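Local coordinates for activating signal cointegrator 1 complex subunit 3 (Homo sapiens, PDB 6YXQ), which unwinds duplex DNA in the 3'-5' direction at the expense of ATP during alkylation repair, and also helps rescue stalled ribosomes, at the interface of chains A and B. Numbering follows the deposited sequence. Chains: chain A, Activating signal cointegrator 1 complex subunit 3; chain B, Activating signal cointegrator 1 complex subunit 2.

The interface of chains A and B. Residues chain A 165-167; chain B 74-75.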
ATOM      1  N   VAL A 165       0.994   8.260 -21.566  1.00 78.71           N
ATOM      2  CA  VAL A 165      -0.093   7.337 -21.261  1.00 88.15           C
ATOM      3  C   VAL A 165       0.462   6.159 -20.471  1.00 93.32           C
ATOM      4  O   VAL A 165       1.509   5.601 -20.822  1.00 87.39           O
ATOM      5  CB  VAL A 165      -0.816   6.860 -22.533  1.00 84.59           C
ATOM      6  CG1 VAL A 165      -1.646   7.994 -23.114  1.00 83.29           C
ATOM      7  CG2 VAL A 165       0.180   6.339 -23.553  1.00 89.11           C
ATOM      8  N   PHE A 166      -0.237   5.802 -19.395  1.00 88.09           N
ATOM      9  CA  PHE A 166       0.091   4.653 -18.565  1.00 81.77           C
ATOM     10  C   PHE A 166      -1.217   4.042 -18.088  1.00 93.69           C
ATOM     11  O   PHE A 166      -2.270   4.683 -18.139  1.00 92.65           O
ATOM     12  CB  PHE A 166       0.977   5.043 -17.375  1.00 75.95           C
ATOM     13  CG  PHE A 166       0.364   6.078 -16.476  1.00 75.55           C
ATOM     14  CD1 PHE A 166       0.441   7.421 -16.797  1.00 64.35           C
ATOM     15  CD2 PHE A 166      -0.288   5.707 -15.309  1.00 82.09           C
ATOM     16  CE1 PHE A 166      -0.120   8.372 -15.975  1.00 78.44           C
ATOM     17  CE2 PHE A 166      -0.852   6.652 -14.479  1.00 72.88           C
ATOM     18  CZ  PHE A 166      -0.768   7.987 -14.812  1.00 88.02           C
ATOM     19  N   PHE A 167      -1.147   2.791 -17.627  1.00 95.76           N
ATOM     20  CA  PHE A 167      -2.361   2.078 -17.241  1.00 89.63           C
ATOM     21  C   PHE A 167      -3.042   2.759 -16.063  1.00 93.41           C
ATOM     22  O   PHE A 167      -2.400   3.070 -15.054  1.00 98.02           O
ATOM     23  CB  PHE A 167      -2.059   0.627 -16.875  1.00 95.07           C
ATOM     24  CG  PHE A 167      -3.222  -0.074 -16.228  1.00103.08           C
ATOM     25  CD1 PHE A 167      -4.200  -0.679 -17.003  1.00110.06           C
ATOM     26  CD2 PHE A 167      -3.354  -0.107 -14.849  1.00102.53           C
ATOM     27  CE1 PHE A 167      -5.280  -1.313 -16.415  1.00106.09           C
ATOM     28  CE2 PHE A 167      -4.436  -0.728 -14.257  1.00101.77           C
ATOM     29  CZ  PHE A 167      -5.396  -1.339 -15.041  1.00103.21           C
TER
ATOM     30  N   LEU B  74       3.953   0.898 -15.408  1.00 62.07           N
ATOM     31  CA  LEU B  74       2.604   1.257 -15.829  1.00 63.56           C
ATOM     32  C   LEU B  74       2.571   1.678 -17.293  1.00 83.44           C
ATOM     33  O   LEU B  74       1.559   1.473 -17.975  1.00 68.97           O
ATOM     34  CB  LEU B  74       2.057   2.370 -14.941  1.00 69.30           C
ATOM     35  CG  LEU B  74       2.003   2.060 -13.447  1.00 74.76           C
ATOM     36  CD1 LEU B  74       1.912   3.343 -12.635  1.00 87.31           C
ATOM     37  CD2 LEU B  74       0.828   1.164 -13.146  1.00 82.78           C
ATOM     38  N   ALA B  75       3.662   2.274 -17.789  1.00 95.34           N
ATOM     39  CA  ALA B  75       3.719   2.640 -19.203  1.00 92.70           C
ATOM     40  C   ALA B  75       3.720   1.414 -20.107  1.00 89.03           C
ATOM     41  O   ALA B  75       3.162   1.456 -21.209  1.00 89.21           O
ATOM     42  CB  ALA B  75       4.957   3.493 -19.476  1.00102.40           C
TER
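The backbone N-H of A:Phe167 is hydrogen-bonded to the carbonyl of B:Leu74, with A:Phe167 N 3.0 Å from B:Leu74 O. The bond is fairly straight at the hydrogen, 163°, but the donor sits above the carbonyl plane, not on a lone pair. B:Leu74 and B:Ala75 close helix 53-75 of ASCC2, where carbonyls have no further N-H ahead of them in the helix, which suits this oxygen to receive a donor from another chain. Because A:Phe167 gives a backbone N-H, the bond itself does not require its aromatic ring. Of its side chain, A:Phe167 CB lies 3.9 Å from B:Leu74 O, while the ring turns away with CG anti to the backbone N (chi1 169°).

Apolar packing flanks the polar link. The CB atoms of A:Phe166 and B:Leu74 meet at 3.8 Å, and the two side chains run alongside each other in the same direction. With CG of A:Phe166 between its backbone N and carbonyl carbon (chi1 58°), the ring stands beside the leucine. Its ring atom CD2 comes 4.1 Å from B:Leu74 CB, with B:Leu74 CD1 at about the same range. A broad ring and a branched aliphatic chain suit such lateral contact.

The CB methyl of B:Ala75 points away from A:Phe166, so the alanine backbone makes the contact, A:Phe166 CB being 4.1 Å from B:Ala75 CA; a small residue probably suits this close passage. A:Val165 contributes chiefly its carbonyl oxygen, O, 4.0 Å from B:Ala75 CA, and its beta-branching favours an extended backbone.

This patch of the N-terminal ASCC2-binding region of ASCC3 probably helps fasten the extended segment after helix 147-163 to ASCC2, the ubiquitin-binding subunit that recruits the helicase to damaged DNA.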